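Local structure of protein SCO1 homolog 1, mitochondrial (Arabidopsis thaliana, 6N5U) at residues Thr120-Glu123 with Asp124-Tyr127; Ser74-Pro77 with Glu78-Val82; Ser156-Asp159 with Gly160-Glu164. The protein probably acts as a mitochondrial copper metallochaperone that binds copper(I) through a thioredoxin-fold domain and helps insert copper into cytochrome c oxidase. One frame throughout, in Å; residues are numbered along the deposited sequence.

Contact 1 of 3, residues Thr120-Glu123 with Asp124-Tyr127; sequences TEEE and DSDY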
loop_
_atom_site.group_PDB
_atom_site.type_symbol
_atom_site.label_atom_id
_atom_site.label_comp_id
_atom_site.label_asym_id
_atom_site.label_seq_id
_atom_site.Cartn_x
_atom_site.Cartn_y
_atom_site.Cartn_z
ATOM N N THR A 120 -14.985 11.141 -6.596
ATOM C CA THR A 120 -15.417 12.457 -6.164
ATOM C C THR A 120 -15.162 13.385 -7.349
ATOM O O THR A 120 -14.041 13.456 -7.822
ATOM C CB THR A 120 -14.621 12.769 -4.865
ATOM O OG1 THR A 120 -15.304 12.163 -3.765
ATOM C CG2 THR A 120 -14.350 14.268 -4.623
ATOM N N GLU A 121 -16.203 14.036 -7.875
ATOM C CA GLU A 121 -16.038 14.943 -9.014
ATOM C C GLU A 121 -15.299 16.190 -8.582
ATOM O O GLU A 121 -15.470 16.676 -7.453
ATOM C CB GLU A 121 -17.375 15.289 -9.682
ATOM C CG GLU A 121 -17.232 15.614 -11.157
ATOM C CD GLU A 121 -18.047 16.783 -11.674
ATOM O OE1 GLU A 121 -19.282 16.776 -11.468
ATOM O OE2 GLU A 121 -17.457 17.692 -12.306
ATOM N N GLU A 122 -14.397 16.646 -9.461
ATOM C CA GLU A 122 -13.530 17.804 -9.267
ATOM C C GLU A 122 -13.463 18.654 -10.538
ATOM O O GLU A 122 -13.652 18.137 -11.644
ATOM C CB GLU A 122 -12.128 17.331 -8.870
ATOM C CG GLU A 122 -11.991 16.975 -7.401
ATOM C CD GLU A 122 -11.693 18.151 -6.498
ATOM O OE1 GLU A 122 -12.463 18.359 -5.533
ATOM O OE2 GLU A 122 -10.699 18.869 -6.757
ATOM N N GLU A 123 -13.198 19.965 -10.380
ATOM C CA GLU A 123 -13.086 20.916 -11.497
ATOM C C GLU A 123 -11.626 21.099 -11.936
ATOM O O GLU A 123 -11.371 21.171 -13.140
ATOM C CB GLU A 123 -13.802 22.261 -11.204
ATOM C CG GLU A 123 -13.256 23.103 -10.050
ATOM C CD GLU A 123 -13.310 22.509 -8.652
ATOM O OE1 GLU A 123 -14.386 22.007 -8.250
ATOM O OE2 GLU A 123 -12.266 22.547 -7.960
ATOM N N ASP A 124 -10.676 21.149 -10.960
ATOM C CA ASP A 124 -9.233 21.272 -11.203
ATOM C C ASP A 124 -8.683 19.911 -11.635
ATOM O O ASP A 124 -8.153 19.798 -12.736
ATOM C CB ASP A 124 -8.494 21.874 -9.986
ATOM C CG ASP A 124 -8.504 23.395 -9.953
ATOM O OD1 ASP A 124 -9.606 23.988 -10.034
ATOM O OD2 ASP A 124 -7.408 23.995 -9.843
ATOM N N SER A 125 -8.877 18.867 -10.810
ATOM C CA SER A 125 -8.549 17.478 -11.163
ATOM C C SER A 125 -9.791 17.017 -11.963
ATOM O O SER A 125 -10.824 17.692 -11.869
ATOM C CB SER A 125 -8.403 16.632 -9.897
ATOM O OG SER A 125 -7.355 17.111 -9.068
ATOM N N ASP A 126 -9.738 15.924 -12.749
ATOM C CA ASP A 126 -11.007 15.550 -13.424
ATOM C C ASP A 126 -11.966 15.071 -12.332
ATOM O O ASP A 126 -13.160 15.383 -12.335
ATOM C CB ASP A 126 -10.829 14.446 -14.489
ATOM C CG ASP A 126 -9.899 14.833 -15.606
ATOM O OD1 ASP A 126 -10.336 15.583 -16.503
ATOM O OD2 ASP A 126 -8.718 14.402 -15.572
ATOM N N TYR A 127 -11.386 14.348 -11.373
ATOM C CA TYR A 127 -12.007 13.781 -10.206
ATOM C C TYR A 127 -10.892 13.334 -9.251
ATOM O O TYR A 127 -9.716 13.221 -9.631
ATOM C CB TYR A 127 -12.912 12.591 -10.611
ATOM C CG TYR A 127 -12.177 11.403 -11.201
ATOM C CD1 TYR A 127 -11.928 11.321 -12.565
ATOM C CD2 TYR A 127 -11.734 10.358 -10.392
ATOM C CE1 TYR A 127 -11.221 10.247 -13.110
ATOM C CE2 TYR A 127 -11.033 9.276 -10.925
ATOM C CZ TYR A 127 -10.782 9.224 -12.289
ATOM O OH TYR A 127 -10.119 8.160 -12.848
#
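Residues Thr120-Glu123 and Asp124-Tyr127 form the tip of a beta hairpin, where Glu121 faces Tyr127 as an antiparallel non-hydrogen-bonded pair. Their CA atoms lie 4.4 Å apart. The two arms run nearly antiparallel, with end-to-end directions 155° apart. Past this pair the chain leaves regular strand geometry and turns back through Glu123 and Asp124. A single weak backbone bond spans the turn, from Glu122 N to Asp126 O at 3.4 Å. The side chain of Glu122 leans across to the returning arm. Its CB lies 3.8 Å from Tyr127 CA and 3.9 Å from Ser125 CB, so its CB packs against the returning backbone and Ser125.

At the far end the acidic groups of Glu123 and Asp124 cross, with their carboxylate planes 68° apart. Glu123 OE2 and Asp124 OD1 are 3.7 Å apart. Two like charges this close would be expected to disfavour each other, and solvent at this exposed tip probably weakens the effect. With the Glu123 CG between the backbone N and the carbonyl carbon (chi1 64°) and a bend at the next bond, the carboxylate comes back beside Asp124 N.

At the base of the turn Tyr127 places its CB beside the carbonyl oxygen of Thr120, and its ring leads away from the opposite arm. The ring has cation-pi contacts with Arg79 and Lys119, and its OH is bonded to Asp76. Strands 117-121 and 127-131 continue inward from here as a two-stranded sheet. Thr120 and Leu128 are joined by backbone hydrogen bonds, and strand 127-131 ends at the copper ligand His131.

Contact 2 of 3, residues Ser74-Pro77 with Glu78-Val82; sequences SVDP and ERDTV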
loop_
_atom_site.group_PDB
_atom_site.type_symbol
_atom_site.label_atom_id
_atom_site.label_comp_id
_atom_site.label_asym_id
_atom_site.label_seq_id
_atom_site.Cartn_x
_atom_site.Cartn_y
_atom_site.Cartn_z
ATOM N N SER A 74 -3.574 0.643 -5.916
ATOM C CA SER A 74 -4.360 1.734 -6.486
ATOM C C SER A 74 -5.855 1.568 -6.378
ATOM O O SER A 74 -6.388 0.512 -6.738
ATOM C CB SER A 74 -3.988 1.952 -7.946
ATOM O OG SER A 74 -4.784 2.999 -8.477
ATOM N N VAL A 75 -6.546 2.630 -5.914
ATOM C CA VAL A 75 -8.016 2.708 -5.832
ATOM C C VAL A 75 -8.537 3.587 -6.996
ATOM O O VAL A 75 -9.704 3.995 -6.994
ATOM C CB VAL A 75 -8.570 3.145 -4.449
ATOM C CG1 VAL A 75 -8.239 2.121 -3.363
ATOM C CG2 VAL A 75 -8.112 4.563 -4.062
ATOM N N ASP A 76 -7.658 3.850 -8.014
ATOM C CA ASP A 76 -8.007 4.612 -9.215
ATOM C C ASP A 76 -7.502 3.903 -10.470
ATOM O O ASP A 76 -6.686 4.485 -11.187
ATOM C CB ASP A 76 -7.523 6.073 -9.110
ATOM C CG ASP A 76 -7.997 7.032 -10.187
ATOM O OD1 ASP A 76 -8.924 6.678 -10.928
ATOM O OD2 ASP A 76 -7.429 8.137 -10.286
ATOM N N PRO A 77 -8.020 2.682 -10.806
ATOM C CA PRO A 77 -7.525 1.975 -11.998
ATOM C C PRO A 77 -7.777 2.654 -13.360
ATOM O O PRO A 77 -7.120 2.278 -14.346
ATOM C CB PRO A 77 -8.219 0.611 -11.906
ATOM C CG PRO A 77 -9.426 0.852 -11.113
ATOM C CD PRO A 77 -9.021 1.856 -10.099
ATOM N N GLU A 78 -8.716 3.634 -13.431
ATOM C CA GLU A 78 -9.038 4.319 -14.695
ATOM C C GLU A 78 -7.895 5.190 -15.176
ATOM O O GLU A 78 -7.710 5.321 -16.391
ATOM C CB GLU A 78 -10.323 5.160 -14.587
ATOM C CG GLU A 78 -11.613 4.351 -14.504
ATOM C CD GLU A 78 -12.772 5.056 -13.816
ATOM O OE1 GLU A 78 -12.643 5.422 -12.622
ATOM O OE2 GLU A 78 -13.821 5.238 -14.474
ATOM N N ARG A 79 -7.140 5.795 -14.231
ATOM C CA ARG A 79 -6.027 6.701 -14.527
ATOM C C ARG A 79 -4.676 6.074 -14.220
ATOM O O ARG A 79 -3.684 6.332 -14.920
ATOM C CB ARG A 79 -6.174 8.024 -13.751
ATOM C CG ARG A 79 -7.220 8.970 -14.343
ATOM C CD ARG A 79 -7.222 10.354 -13.707
ATOM N NE ARG A 79 -7.460 10.285 -12.266
ATOM C CZ ARG A 79 -7.775 11.325 -11.506
ATOM N NH1 ARG A 79 -7.912 12.531 -12.044
ATOM N NH2 ARG A 79 -7.963 11.169 -10.207
ATOM N N ASP A 80 -4.634 5.281 -13.154
ATOM C CA ASP A 80 -3.437 4.634 -12.675
ATOM C C ASP A 80 -3.169 3.316 -13.408
ATOM O O ASP A 80 -3.499 2.233 -12.927
ATOM C CB ASP A 80 -3.475 4.458 -11.144
ATOM C CG ASP A 80 -3.604 5.710 -10.263
ATOM O OD1 ASP A 80 -3.706 6.850 -10.820
ATOM O OD2 ASP A 80 -3.603 5.554 -9.024
ATOM N N THR A 81 -2.511 3.432 -14.564
ATOM C CA THR A 81 -2.062 2.316 -15.397
ATOM C C THR A 81 -0.732 1.767 -14.826
ATOM O O THR A 81 -0.134 2.401 -13.945
ATOM C CB THR A 81 -1.840 2.809 -16.851
ATOM O OG1 THR A 81 -0.765 3.749 -16.873
ATOM C CG2 THR A 81 -3.092 3.416 -17.474
ATOM N N VAL A 82 -0.241 0.635 -15.381
ATOM C CA VAL A 82 1.038 0.028 -15.006
ATOM C C VAL A 82 2.165 1.063 -15.093
ATOM O O VAL A 82 2.871 1.245 -14.101
ATOM C CB VAL A 82 1.337 -1.287 -15.781
ATOM C CG1 VAL A 82 2.769 -1.772 -15.562
ATOM C CG2 VAL A 82 0.348 -2.373 -15.375
#
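Ser74 and Asp80 meet across the loop that joins strand 68-74 to helix 82-89, a beta-to-alpha connection of the thioredoxin fold. The loop folds around Asp76, whose carbonyl and carboxylate both take donors. The carbonyl oxygen of Asp76 accepts from Asp80 N at 3.0 Å, with the donor nearly in line with the C=O bond (167°). Arg79 N adds a weak bond to the same oxygen.

Arg79 grips Asp76 OD2 side-on with two nitrogens, NE at 2.9 Å and NH2 at 3.1 Å. NE uses the syn lone pair of OD2, while NH2 comes in tilted from the carboxylate plane. OD2 lies in the guanidinium plane, at its edge, although the two flat groups are turned 62° against each other. The other oxygen, OD1, is taken by the hydroxyl of Tyr127. NH2 of Arg79 also bonds to the backbone O of Tyr127, which ties the loop to the hairpin. With an alanine in place of Arg79, Asp76 OD2 would probably lose both of these donors, and Tyr127 O the NH2 that holds it.

Asp80 is buried and centres an inverse gamma turn, closed by a weak bond from Thr81 N to Arg79 O. Its OD1 pairs with Thr40 OG1 and its backbone O with Thr100 OG1. Its side chain lies about 9 Å from the bound copper ion, beside Phe39 and His41, so the loop flanks the metal site without being a ligand. Glu78 forms a salt bridge with Lys119, and Thr81 OG1 caps helix 82-89 at Gln84 N.

Its first torsion (chi1 179°) places Ser74 OG between Asp76 N and Asp80 OD2, and the hydroxyl serves both. It accepts from Asp76 N at 3.0 Å, making an ST turn, and donates to Asp80 OD2 at 2.9 Å on the anti side of that carboxylate.

Contact 3 of 3, residues Ser156-Asp159 with Gly160-Glu164; sequences SLTD and GVVKE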
loop_
_atom_site.group_PDB
_atom_site.type_symbol
_atom_site.label_atom_id
_atom_site.label_comp_id
_atom_site.label_asym_id
_atom_site.label_seq_id
_atom_site.Cartn_x
_atom_site.Cartn_y
_atom_site.Cartn_z
ATOM N N SER A 156 6.079 6.420 15.382
ATOM C CA SER A 156 5.046 5.519 15.907
ATOM C C SER A 156 4.732 4.328 14.983
ATOM O O SER A 156 4.222 3.305 15.455
ATOM C CB SER A 156 3.782 6.280 16.287
ATOM O OG SER A 156 3.456 7.282 15.341
ATOM N N LEU A 157 5.061 4.451 13.681
ATOM C CA LEU A 157 4.893 3.379 12.700
ATOM C C LEU A 157 6.050 2.398 12.871
ATOM O O LEU A 157 5.813 1.200 13.057
ATOM C CB LEU A 157 4.824 3.921 11.246
ATOM C CG LEU A 157 4.536 2.894 10.104
ATOM C CD1 LEU A 157 3.318 2.034 10.417
ATOM C CD2 LEU A 157 4.342 3.585 8.764
ATOM N N THR A 158 7.297 2.925 12.866
ATOM C CA THR A 158 8.530 2.158 13.034
ATOM C C THR A 158 8.458 1.340 14.320
ATOM O O THR A 158 8.445 0.112 14.241
ATOM C CB THR A 158 9.745 3.085 12.965
ATOM O OG1 THR A 158 9.730 3.770 11.706
ATOM C CG2 THR A 158 11.062 2.349 13.156
ATOM N N ASP A 159 8.315 2.016 15.488
ATOM C CA ASP A 159 8.228 1.398 16.819
ATOM C C ASP A 159 7.213 0.275 16.880
ATOM O O ASP A 159 7.522 -0.797 17.403
ATOM C CB ASP A 159 7.905 2.440 17.903
ATOM C CG ASP A 159 8.944 3.516 18.126
ATOM O OD1 ASP A 159 10.115 3.324 17.693
ATOM O OD2 ASP A 159 8.594 4.555 18.727
ATOM N N GLY A 160 6.024 0.546 16.345
ATOM C CA GLY A 160 4.931 -0.404 16.261
ATOM C C GLY A 160 5.261 -1.613 15.412
ATOM O O GLY A 160 5.170 -2.739 15.896
ATOM N N VAL A 161 5.667 -1.401 14.150
ATOM C CA VAL A 161 6.005 -2.499 13.234
ATOM C C VAL A 161 7.096 -3.375 13.854
ATOM O O VAL A 161 6.938 -4.598 13.887
ATOM C CB VAL A 161 6.325 -2.017 11.782
ATOM C CG1 VAL A 161 6.891 -3.146 10.926
ATOM C CG2 VAL A 161 5.089 -1.413 11.110
ATOM N N VAL A 162 8.154 -2.731 14.418
ATOM C CA VAL A 162 9.291 -3.394 15.066
ATOM C C VAL A 162 8.811 -4.248 16.261
ATOM O O VAL A 162 9.232 -5.400 16.365
ATOM C CB VAL A 162 10.437 -2.391 15.403
ATOM C CG1 VAL A 162 11.515 -3.006 16.309
ATOM C CG2 VAL A 162 11.068 -1.839 14.120
ATOM N N LYS A 163 7.869 -3.729 17.092
ATOM C CA LYS A 163 7.288 -4.436 18.246
ATOM C C LYS A 163 6.547 -5.697 17.809
ATOM O O LYS A 163 6.743 -6.764 18.396
ATOM C CB LYS A 163 6.354 -3.509 19.060
ATOM C CG LYS A 163 5.773 -4.170 20.321
ATOM C CD LYS A 163 4.987 -3.192 21.164
ATOM C CE LYS A 163 4.738 -3.766 22.534
ATOM N NZ LYS A 163 4.237 -2.737 23.490
ATOM N N GLU A 164 5.717 -5.575 16.771
ATOM C CA GLU A 164 4.946 -6.669 16.206
ATOM C C GLU A 164 5.848 -7.796 15.696
ATOM O O GLU A 164 5.669 -8.936 16.121
ATOM C CB GLU A 164 3.994 -6.160 15.101
ATOM C CG GLU A 164 2.816 -5.326 15.595
ATOM C CD GLU A 164 1.938 -5.980 16.643
ATOM O OE1 GLU A 164 1.760 -7.218 16.594
ATOM O OE2 GLU A 164 1.436 -5.252 17.528
#
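Residues Ser156-Asp159 and Gly160-Glu164 are consecutive turns of the C-terminal alpha helix 154-167 of the thioredoxin fold. The backbone is joined by i to i+4 bonds. Val161 N reaches Leu157 O at 2.8 Å and Val162 N reaches Thr158 O at 2.9 Å, both nearly straight at the hydrogen. Lys163 N to Asp159 O follows at 3.0 Å. The bond from Gly160 N to Ser156 O is weak, at 3.4 Å.

Leu157 and Val161 carry the sheet-facing side. One turn apart, they run alongside each other off the same face of the helix. Leu157 CD1 touches Val161 CG2 at 3.9 Å. Leu157 extends with CG opposite the backbone N (chi1 -175°), and its branch comes round to Val161. Both side chains pack on Tyr148 of strand 144-148. Leu157 also meets Met135, and Val161 meets Leu137, both of strand 135-138. The helix packs on the main sheet at the edge formed by these two strands.

Thr158 faces helix 45-64, where it touches Ala56, Lys59 and Asn63. Its OG1 is bonded to Val154 O, one turn back. Asp159 and Lys163 lie on the exposed side, and the Lys163 chain runs out extended. Val162 turns its CG2 back over the preceding turn, 3.3 Å from Thr158 O.

Contacts 1 and 2 lie on the same side of the chain's centre and touch, while contact 3 is on the opposite side. Contact 1 is a surface turn with no buried residue, rich in acidic groups and with only one weak backbone bond between its two segments. Contact 2 is partly buried and polar, with charged and hydroxyl groups paired close to the copper site. Tyr127 and Arg79 join the two, so the hairpin and the loop are anchored together. Contact 3 lies far from the copper site. It is a regular helix, with aliphatic side chains against the sheet and Asp159 and Lys163 outward, and nearest atoms about 17 Å from contact 2.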